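Side-chain contacts in fat acid-binding protein (Eubacterium ventriosum, PDB 3NYI), which holds a bound stearic acid and, as a member of the DegV family, probably serves as a fatty-acid-binding protein: residues 18-22 against 23-27; 168-171 against 172-175; 197-201 against 202-206; 262-266 against 267-271. All coordinates share one frame; numbering follows the deposited sequence.

Contact 1. Residues 18-22 against 23-27; sequences EYLEK and HDVTI
H23 meets Y19 where helix 17-23 ends in a Schellman motif, D24 taking positive phi before strand 25-33; strand 6-10, this helix and that strand form a beta-alpha-beta unit. H23 N donates to Y19 O at 2.9 Å, and V25 N donates to L20 O. In Y19, chi1 of -174° carries the phenol beside the carbonyl carbon, where the H23 ring can lie over its face, and H23 CD2 stands 3.2 Å above the phenol plane, over its centre. The two ring planes meet at 45°, with centroids 4.2 Å apart, so the pair is neither a stack nor edge-to-face. K22 covers the other imidazole face, its extended chain running alongside in a CH-pi contact, CG 3.9 Å from the H23 ring centroid. Both imidazole nitrogens are bonded, ND1 to E143 and NE2 to E267, which also forms a salt bridge with K22; this fixes the ring's rotation. Y19 OH is bonded to D136 on helix 128-143. Reducing Y19 to an alanine is likely to strip one face of the H23 ring and leave D136 without this hydroxyl partner. L20 turns to the strand instead: CD2 packs at 3.7 Å on V25 CB, and CD1 lies 3.7 Å from I27 CG1.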
loop_
_atom_site.group_PDB
_atom_site.type_symbol
_atom_site.label_atom_id
_atom_site.label_comp_id
_atom_site.label_asym_id
_atom_site.label_seq_id
_atom_site.Cartn_x
_atom_site.Cartn_y
_atom_site.Cartn_z
ATOM N N GLU A 18 10.768 -6.722 -9.742
ATOM C CA GLU A 18 10.523 -6.835 -11.182
ATOM C C GLU A 18 9.734 -5.656 -11.735
ATOM O O GLU A 18 10.045 -5.138 -12.808
ATOM C CB GLU A 18 9.723 -8.097 -11.500
ATOM C CG GLU A 18 10.430 -9.411 -11.295
ATOM C CD GLU A 18 9.617 -10.566 -11.858
ATOM O OE1 GLU A 18 8.554 -10.303 -12.470
ATOM O OE2 GLU A 18 10.036 -11.734 -11.698
ATOM N N TYR A 19 8.681 -5.265 -11.023
ATOM C CA TYR A 19 7.806 -4.208 -11.505
ATOM C C TYR A 19 8.581 -2.900 -11.571
ATOM O O TYR A 19 8.460 -2.145 -12.535
ATOM C CB TYR A 19 6.594 -4.043 -10.589
ATOM C CG TYR A 19 5.588 -3.051 -11.122
ATOM C CD1 TYR A 19 4.420 -3.482 -11.746
ATOM C CD2 TYR A 19 5.822 -1.684 -11.032
ATOM C CE1 TYR A 19 3.495 -2.576 -12.238
ATOM C CE2 TYR A 19 4.913 -0.770 -11.532
ATOM C CZ TYR A 19 3.757 -1.216 -12.134
ATOM O OH TYR A 19 2.860 -0.297 -12.622
ATOM N N LEU A 20 9.379 -2.643 -10.536
ATOM C CA LEU A 20 10.145 -1.405 -10.448
ATOM C C LEU A 20 11.102 -1.262 -11.631
ATOM O O LEU A 20 11.199 -0.194 -12.233
ATOM C CB LEU A 20 10.918 -1.334 -9.127
ATOM C CG LEU A 20 10.039 -1.357 -7.873
ATOM C CD1 LEU A 20 10.908 -1.355 -6.632
ATOM C CD2 LEU A 20 9.088 -0.171 -7.864
ATOM N N GLU A 21 11.808 -2.337 -11.956
ATOM C CA GLU A 21 12.732 -2.309 -13.081
ATOM C C GLU A 21 11.985 -2.160 -14.404
ATOM O O GLU A 21 12.341 -1.330 -15.242
ATOM C CB GLU A 21 13.607 -3.561 -13.101
ATOM C CG GLU A 21 14.577 -3.595 -14.274
ATOM C CD GLU A 21 15.628 -4.679 -14.142
ATOM O OE1 GLU A 21 15.368 -5.815 -14.591
ATOM O OE2 GLU A 21 16.713 -4.392 -13.591
ATOM N N LYS A 22 10.940 -2.956 -14.581
ATOM C CA LYS A 22 10.175 -2.942 -15.819
ATOM C C LYS A 22 9.591 -1.577 -16.148
ATOM O O LYS A 22 9.664 -1.131 -17.293
ATOM C CB LYS A 22 9.052 -3.963 -15.759
ATOM C CG LYS A 22 8.227 -4.038 -17.024
ATOM C CD LYS A 22 7.260 -5.188 -16.933
ATOM C CE LYS A 22 6.413 -5.315 -18.183
ATOM N NZ LYS A 22 5.297 -6.259 -17.919
ATOM N N HIS A 23 9.029 -0.904 -15.143
ATOM C CA HIS A 23 8.309 0.344 -15.377
ATOM C C HIS A 23 9.033 1.605 -14.897
ATOM O O HIS A 23 8.442 2.684 -14.860
ATOM C CB HIS A 23 6.926 0.277 -14.735
ATOM C CG HIS A 23 6.066 -0.825 -15.273
ATOM N ND1 HIS A 23 5.512 -0.784 -16.530
ATOM C CD2 HIS A 23 5.658 -1.987 -14.712
ATOM C CE1 HIS A 23 4.795 -1.880 -16.730
ATOM N NE2 HIS A 23 4.865 -2.623 -15.640
ATOM N N ASP A 24 10.301 1.461 -14.523
ATOM C CA ASP A 24 11.130 2.589 -14.112
ATOM C C ASP A 24 10.528 3.396 -12.947
ATOM O O ASP A 24 10.421 4.621 -13.020
ATOM C CB ASP A 24 11.409 3.507 -15.308
ATOM C CG ASP A 24 12.538 4.481 -15.042
ATOM O OD1 ASP A 24 13.416 4.151 -14.217
ATOM O OD2 ASP A 24 12.549 5.571 -15.659
ATOM N N VAL A 25 10.132 2.702 -11.884
ATOM C CA VAL A 25 9.605 3.356 -10.685
ATOM C C VAL A 25 10.688 3.381 -9.610
ATOM O O VAL A 25 11.343 2.372 -9.352
ATOM C CB VAL A 25 8.343 2.640 -10.156
ATOM C CG1 VAL A 25 7.904 3.220 -8.799
ATOM C CG2 VAL A 25 7.211 2.720 -11.193
ATOM N N THR A 26 10.874 4.542 -8.998
ATOM C CA THR A 26 11.899 4.736 -7.983
ATOM C C THR A 26 11.238 4.755 -6.607
ATOM O O THR A 26 10.197 5.389 -6.425
ATOM C CB THR A 26 12.631 6.054 -8.224
ATOM O OG1 THR A 26 13.170 6.048 -9.555
ATOM C CG2 THR A 26 13.761 6.264 -7.194
ATOM N N ILE A 27 11.831 4.047 -5.652
ATOM C CA ILE A 27 11.276 3.963 -4.300
ATOM C C ILE A 27 12.053 4.785 -3.284
ATOM O O ILE A 27 13.283 4.728 -3.234
ATOM C CB ILE A 27 11.198 2.511 -3.815
ATOM C CG1 ILE A 27 10.250 1.717 -4.716
ATOM C CG2 ILE A 27 10.727 2.453 -2.352
ATOM C CD1 ILE A 27 8.826 2.306 -4.778
#

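Contact 2. Residues 168-171 against 172-175; sequences VGSL and DYLK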
loop_
_atom_site.group_PDB
_atom_site.type_symbol
_atom_site.label_atom_id
_atom_site.label_comp_id
_atom_site.label_asym_id
_atom_site.label_seq_id
_atom_site.Cartn_x
_atom_site.Cartn_y
_atom_site.Cartn_z
ATOM N N VAL A 168 -6.210 -9.812 9.722
ATOM C CA VAL A 168 -4.904 -9.864 10.383
ATOM C C VAL A 168 -4.949 -10.893 11.513
ATOM O O VAL A 168 -6.005 -11.435 11.800
ATOM C CB VAL A 168 -4.522 -8.496 10.941
ATOM C CG1 VAL A 168 -4.341 -7.490 9.783
ATOM C CG2 VAL A 168 -5.590 -8.006 11.931
ATOM N N GLY A 169 -3.811 -11.171 12.148
ATOM C CA GLY A 169 -3.758 -12.220 13.159
ATOM C C GLY A 169 -4.217 -11.813 14.552
ATOM O O GLY A 169 -4.529 -12.664 15.385
ATOM N N SER A 170 -4.268 -10.511 14.805
ATOM C CA SER A 170 -4.617 -9.984 16.122
ATOM C C SER A 170 -4.763 -8.482 15.990
ATOM O O SER A 170 -4.437 -7.919 14.945
ATOM C CB SER A 170 -3.499 -10.285 17.130
ATOM O OG SER A 170 -2.328 -9.537 16.824
ATOM N N LEU A 171 -5.232 -7.827 17.045
ATOM C CA LEU A 171 -5.323 -6.370 17.043
ATOM C C LEU A 171 -4.100 -5.724 17.697
ATOM O O LEU A 171 -3.981 -4.502 17.710
ATOM C CB LEU A 171 -6.570 -5.908 17.799
ATOM C CG LEU A 171 -7.936 -6.097 17.140
ATOM C CD1 LEU A 171 -8.996 -5.366 17.959
ATOM C CD2 LEU A 171 -7.908 -5.563 15.734
ATOM N N ASP A 172 -3.213 -6.549 18.253
ATOM C CA ASP A 172 -2.091 -6.061 19.065
ATOM C C ASP A 172 -1.226 -5.017 18.357
ATOM O O ASP A 172 -0.921 -3.963 18.917
ATOM C CB ASP A 172 -1.210 -7.229 19.521
ATOM C CG ASP A 172 -1.963 -8.235 20.382
ATOM O OD1 ASP A 172 -3.011 -7.871 20.962
ATOM O OD2 ASP A 172 -1.501 -9.392 20.476
ATOM N N TYR A 173 -0.820 -5.315 17.128
ATOM C CA TYR A 173 0.062 -4.404 16.396
ATOM C C TYR A 173 -0.633 -3.126 15.942
ATOM O O TYR A 173 -0.054 -2.042 16.026
ATOM C CB TYR A 173 0.712 -5.127 15.216
ATOM C CG TYR A 173 1.491 -6.370 15.616
ATOM C CD1 TYR A 173 2.840 -6.291 15.933
ATOM C CD2 TYR A 173 0.878 -7.619 15.669
ATOM C CE1 TYR A 173 3.566 -7.432 16.301
ATOM C CE2 TYR A 173 1.594 -8.765 16.028
ATOM C CZ TYR A 173 2.947 -8.662 16.338
ATOM O OH TYR A 173 3.690 -9.786 16.691
ATOM N N LEU A 174 -1.869 -3.249 15.451
ATOM C CA LEU A 174 -2.653 -2.082 15.067
ATOM C C LEU A 174 -2.810 -1.113 16.229
ATOM O O LEU A 174 -2.638 0.086 16.056
ATOM C CB LEU A 174 -4.042 -2.485 14.546
ATOM C CG LEU A 174 -4.068 -3.135 13.165
ATOM C CD1 LEU A 174 -5.442 -3.752 12.863
ATOM C CD2 LEU A 174 -3.683 -2.106 12.104
ATOM N N LYS A 175 -3.149 -1.628 17.411
ATOM C CA LYS A 175 -3.351 -0.751 18.558
ATOM C C LYS A 175 -2.025 -0.127 18.993
ATOM O O LYS A 175 -1.935 1.079 19.205
ATOM C CB LYS A 175 -3.994 -1.505 19.730
ATOM C CG LYS A 175 -4.038 -0.704 21.035
ATOM C CD LYS A 175 -4.975 -1.348 22.064
ATOM C CE LYS A 175 -5.032 -0.552 23.369
ATOM N NZ LYS A 175 -3.742 -0.594 24.123
HETATM O O HOH W 1 -2.492 -6.074 14.601
#
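L171 O accepts a hydrogen bond from K175 N at 3.0 Å, an i to i+4 bond of the first helical turn. One residue back, S170 supplies a capping bond from its side chain: D172 N donates a weak hydrogen bond to S170 OG at 3.4 Å. The hydroxyl gets there because chi1 of 68° sets OG between the backbone N and the carbonyl carbon, turned to the coming helix; it also lies 3.9 Å from Y173 CD2, oblique to that ring. A water joins in, giving a proton to S170 O at 2.7 Å and accepting from L174 N at 3.0 Å, so it bridges the loop to an amide of the first helical turn. The same water sits at the edge of the Y173 ring, in its plane. This is side-chain capping at the N-terminal end of helix 172-177, where the chain leaves strand 163-167 through a short loop. The D172 carboxylate also stands at this end, where it would probably be favoured by the helix dipole. On the apolar side, L171 CD2 and L174 CD1 come within 4.2 Å, their side chains meeting at a slant, and V168 CG2 adds a looser touch on L174 CD1 at 4.4 Å. Further out, P195 backs both V168 and L171, while the Y173 ring meets F62 with planes at about 50° and rests on P282. L174 touches I180 and the bound stearic acid.

Contact 3. Residues 197-201 against 202-206; sequences IIMKD and GDIGL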
loop_
_atom_site.group_PDB
_atom_site.type_symbol
_atom_site.label_atom_id
_atom_site.label_comp_id
_atom_site.label_asym_id
_atom_site.label_seq_id
_atom_site.Cartn_x
_atom_site.Cartn_y
_atom_site.Cartn_z
ATOM N N ILE A 197 -11.261 -6.150 7.773
ATOM C CA ILE A 197 -11.016 -4.719 7.687
ATOM C C ILE A 197 -11.171 -4.239 6.253
ATOM O O ILE A 197 -10.816 -4.941 5.311
ATOM C CB ILE A 197 -9.577 -4.375 8.199
ATOM C CG1 ILE A 197 -9.378 -4.899 9.628
ATOM C CG2 ILE A 197 -9.296 -2.851 8.113
ATOM C CD1 ILE A 197 -7.937 -4.754 10.138
ATOM N N ILE A 198 -11.688 -3.026 6.091
ATOM C CA ILE A 198 -11.808 -2.427 4.781
ATOM C C ILE A 198 -11.039 -1.128 4.767
ATOM O O ILE A 198 -11.241 -0.292 5.643
ATOM C CB ILE A 198 -13.288 -2.091 4.433
ATOM C CG1 ILE A 198 -14.151 -3.347 4.477
ATOM C CG2 ILE A 198 -13.355 -1.411 3.066
ATOM C CD1 ILE A 198 -15.650 -3.083 4.275
HETATM N N MSE A 199 -10.172 -0.953 3.776
HETATM C CA MSE A 199 -9.547 0.346 3.567
HETATM C C MSE A 199 -10.253 1.079 2.447
HETATM O O MSE A 199 -10.359 0.577 1.325
HETATM C CB MSE A 199 -8.055 0.230 3.236
HETATM C CG MSE A 199 -7.423 1.599 3.061
HETATM SE SE MSE A 199 -5.478 1.590 2.816
HETATM C CE MSE A 199 -5.223 3.531 3.036
ATOM N N LYS A 200 -10.745 2.273 2.749
ATOM C CA LYS A 200 -11.374 3.073 1.720
ATOM C C LYS A 200 -11.312 4.517 2.126
ATOM O O LYS A 200 -11.302 4.843 3.328
ATOM C CB LYS A 200 -12.829 2.640 1.503
ATOM C CG LYS A 200 -13.822 3.207 2.500
ATOM C CD LYS A 200 -15.262 2.797 2.094
ATOM C CE LYS A 200 -16.305 3.349 3.056
ATOM N NZ LYS A 200 -17.709 2.972 2.645
ATOM N N ASP A 201 -11.244 5.383 1.124
ATOM C CA ASP A 201 -11.243 6.812 1.386
ATOM C C ASP A 201 -10.057 7.216 2.276
ATOM O O ASP A 201 -10.165 8.153 3.066
ATOM C CB ASP A 201 -12.542 7.210 2.083
ATOM C CG ASP A 201 -13.188 8.403 1.449
ATOM O OD1 ASP A 201 -13.042 9.513 1.999
ATOM O OD2 ASP A 201 -13.830 8.228 0.390
ATOM N N GLY A 202 -8.949 6.487 2.177
ATOM C CA GLY A 202 -7.734 6.876 2.892
ATOM C C GLY A 202 -7.535 6.344 4.298
ATOM O O GLY A 202 -6.508 6.641 4.941
ATOM N N ASP A 203 -8.478 5.536 4.783
ATOM C CA ASP A 203 -8.412 5.053 6.156
ATOM C C ASP A 203 -9.002 3.638 6.283
ATOM O O ASP A 203 -9.573 3.113 5.325
ATOM C CB ASP A 203 -9.183 6.029 7.059
ATOM C CG ASP A 203 -8.687 6.027 8.509
ATOM O OD1 ASP A 203 -7.945 5.102 8.909
ATOM O OD2 ASP A 203 -9.046 6.966 9.254
ATOM N N ILE A 204 -8.905 3.039 7.472
ATOM C CA ILE A 204 -9.495 1.710 7.713
ATOM C C ILE A 204 -10.762 1.732 8.565
ATOM O O ILE A 204 -10.933 2.587 9.434
ATOM C CB ILE A 204 -8.483 0.715 8.316
ATOM C CG1 ILE A 204 -7.727 1.347 9.490
ATOM C CG2 ILE A 204 -7.462 0.277 7.241
ATOM C CD1 ILE A 204 -6.735 0.375 10.157
ATOM N N GLY A 205 -11.644 0.774 8.300
ATOM C CA GLY A 205 -12.881 0.619 9.041
ATOM C C GLY A 205 -13.214 -0.855 9.172
ATOM O O GLY A 205 -12.615 -1.700 8.502
ATOM N N LEU A 206 -14.172 -1.173 10.038
ATOM C CA LEU A 206 -14.489 -2.565 10.326
ATOM C C LEU A 206 -15.508 -3.102 9.326
ATOM O O LEU A 206 -16.553 -2.490 9.117
ATOM C CB LEU A 206 -15.026 -2.689 11.757
ATOM C CG LEU A 206 -15.164 -4.101 12.336
ATOM C CD1 LEU A 206 -13.809 -4.799 12.446
ATOM C CD2 LEU A 206 -15.850 -4.044 13.699
#
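I197 and I204 lie diagonally across the hairpin of strands 194-200 and 203-210, I197 CG2 3.7 Å from I204 CB. CG2 of I197 reaches over because it is anti to the backbone N, with CG1 beside that N. I204 takes the less usual chi1 of 48°, CG1 between N and the carbonyl carbon; its CG2 therefore faces both I197 CG2 and M199 CB, the latter at 4.0 Å. M199, a selenomethionine, extends its whole chain out from the same face, leaning toward the turn, CE resting 3.9 Å from G202 C. The turn from K200 to D203 is type I'; at G202 a side chain would be jammed against the carbonyl of D201, so glycine is called for. D203 folds its carboxylate back onto its own strand: OD1 accepts I204 N at 2.7 Å, on the anti side and 33° out of the carboxylate plane. I198 and G205 exchange two backbone bonds. The side chains of I197, M199 and I204 are apolar, and I204 touches the bound stearic acid, consistent with a greasy wall beside the ligand.

Contact 4. Residues 262-266 against 267-271; sequences VKLDS and ETNVA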
loop_
_atom_site.group_PDB
_atom_site.type_symbol
_atom_site.label_atom_id
_atom_site.label_comp_id
_atom_site.label_asym_id
_atom_site.label_seq_id
_atom_site.Cartn_x
_atom_site.Cartn_y
_atom_site.Cartn_z
ATOM N N VAL A 262 -12.719 -14.022 -11.243
ATOM C CA VAL A 262 -11.848 -13.096 -11.936
ATOM C C VAL A 262 -10.480 -13.729 -12.106
ATOM O O VAL A 262 -10.186 -14.769 -11.520
ATOM C CB VAL A 262 -11.686 -11.779 -11.156
ATOM C CG1 VAL A 262 -13.041 -11.136 -10.927
ATOM C CG2 VAL A 262 -10.979 -12.035 -9.820
ATOM N N LYS A 263 -9.649 -13.099 -12.916
ATOM C CA LYS A 263 -8.247 -13.465 -12.982
ATOM C C LYS A 263 -7.451 -12.316 -12.377
ATOM O O LYS A 263 -7.618 -11.164 -12.773
ATOM C CB LYS A 263 -7.831 -13.712 -14.430
ATOM C CG LYS A 263 -8.159 -15.117 -14.924
ATOM C CD LYS A 263 -7.100 -16.116 -14.473
ATOM C CE LYS A 263 -7.540 -17.553 -14.714
ATOM N NZ LYS A 263 -8.618 -17.974 -13.769
ATOM N N LEU A 264 -6.597 -12.624 -11.410
ATOM C CA LEU A 264 -5.810 -11.581 -10.757
ATOM C C LEU A 264 -4.876 -10.888 -11.734
ATOM O O LEU A 264 -4.372 -11.508 -12.672
ATOM C CB LEU A 264 -4.992 -12.170 -9.606
ATOM C CG LEU A 264 -5.780 -12.839 -8.476
ATOM C CD1 LEU A 264 -4.809 -13.369 -7.417
ATOM C CD2 LEU A 264 -6.779 -11.856 -7.862
ATOM N N ASP A 265 -4.623 -9.603 -11.514
ATOM C CA ASP A 265 -3.543 -8.950 -12.233
ATOM C C ASP A 265 -2.267 -9.164 -11.443
ATOM O O ASP A 265 -2.024 -8.491 -10.447
ATOM C CB ASP A 265 -3.827 -7.468 -12.454
ATOM C CG ASP A 265 -4.502 -7.209 -13.793
ATOM O OD1 ASP A 265 -3.897 -6.504 -14.634
ATOM O OD2 ASP A 265 -5.622 -7.734 -14.012
ATOM N N SER A 266 -1.457 -10.119 -11.888
ATOM C CA SER A 266 -0.362 -10.616 -11.069
ATOM C C SER A 266 0.760 -9.606 -10.885
ATOM O O SER A 266 1.514 -9.685 -9.913
ATOM C CB SER A 266 0.177 -11.932 -11.642
ATOM O OG SER A 266 0.552 -11.763 -12.992
ATOM N N GLU A 267 0.877 -8.659 -11.810
ATOM C CA GLU A 267 1.934 -7.658 -11.705
ATOM C C GLU A 267 1.841 -6.879 -10.398
ATOM O O GLU A 267 2.861 -6.463 -9.840
ATOM C CB GLU A 267 1.894 -6.682 -12.885
ATOM C CG GLU A 267 2.745 -7.085 -14.071
ATOM C CD GLU A 267 3.143 -5.885 -14.926
ATOM O OE1 GLU A 267 4.360 -5.662 -15.102
ATOM O OE2 GLU A 267 2.242 -5.160 -15.408
ATOM N N THR A 268 0.616 -6.692 -9.913
ATOM C CA THR A 268 0.383 -5.884 -8.711
ATOM C C THR A 268 -0.010 -6.688 -7.472
ATOM O O THR A 268 -0.429 -6.119 -6.468
ATOM C CB THR A 268 -0.634 -4.753 -8.962
ATOM O OG1 THR A 268 -1.725 -5.247 -9.758
ATOM C CG2 THR A 268 0.051 -3.593 -9.709
ATOM N N ASN A 269 0.122 -8.009 -7.539
ATOM C CA ASN A 269 0.103 -8.810 -6.325
ATOM C C ASN A 269 1.301 -8.342 -5.499
ATOM O O ASN A 269 2.322 -7.975 -6.063
ATOM C CB ASN A 269 0.278 -10.303 -6.642
ATOM C CG ASN A 269 -0.973 -10.925 -7.236
ATOM O OD1 ASN A 269 -2.048 -10.323 -7.203
ATOM N ND2 ASN A 269 -0.839 -12.138 -7.779
ATOM N N VAL A 270 1.186 -8.341 -4.181
ATOM C CA VAL A 270 2.322 -7.902 -3.369
ATOM C C VAL A 270 2.614 -8.822 -2.201
ATOM O O VAL A 270 1.707 -9.399 -1.600
ATOM C CB VAL A 270 2.116 -6.479 -2.819
ATOM C CG1 VAL A 270 2.080 -5.462 -3.961
ATOM C CG2 VAL A 270 0.845 -6.406 -1.944
ATOM N N ALA A 271 3.897 -8.950 -1.879
ATOM C CA ALA A 271 4.290 -9.472 -0.589
ATOM C C ALA A 271 4.213 -8.262 0.335
ATOM O O ALA A 271 5.010 -7.327 0.215
ATOM C CB ALA A 271 5.715 -10.018 -0.644
HETATM O O HOH W 2 -1.045 -7.338 -14.201
#
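D265 and S266 receive the backbone bonds of a tight turn. T268 N donates to D265 O at 3.2 Å, and N269 N to S266 O at 3.2 Å; the spacing of three residues fits the short 3-10 turn here. One water adds a bridge, donating to D265 OD1 at 3.0 Å and accepting weakly from E267 N. The same carboxylate oxygen forms a salt bridge with R140, while S239 OG bonds to D265 O and to T268 OG1, tying the turn to strand 236-242. Van der Waals contact centres on N269. With CG anti to its carbonyl carbon (chi1 -75°), the amide folds back over the turn, ND2 3.7 Å from S266 CA, and OD1, which accepts from V240 N, lies 4.1 Å from L264 CD1, the two side chains crossing at about a right angle. With an alanine at N269, the V240 amide would probably lose its acceptor and a gap would open beside L264. L264 packs on M253 and V256 of helix 246-260, T268 leans on L133 of helix 128-143, and V270 starts the edge strand 270-271, which pairs in parallel with strand 236-242.

How the contacts relate
The four contacts follow one another along the chain, from 18-27 to 262-271, each closing before the next opens. Contact 1 belongs to one mixed sheet's beta-alpha-beta unit; contacts 3 and 4 both reach the second, six-stranded sheet, at its outermost strands 203-210 and 270-271, with centres about 20 Å apart. Contacts 1 and 4, about 16 Å between centres, meet through E267, so the end of helix 17-23 is tied to the turn before strand 270-271, linking elements that belong to the two sheets. Contacts 2 and 3 have centres about 15 Å apart and touch at L174 CD1 and I197 CD1, 3.8 Å apart. Both border the stearic acid, while contact 1 lies across the chain's centre from them.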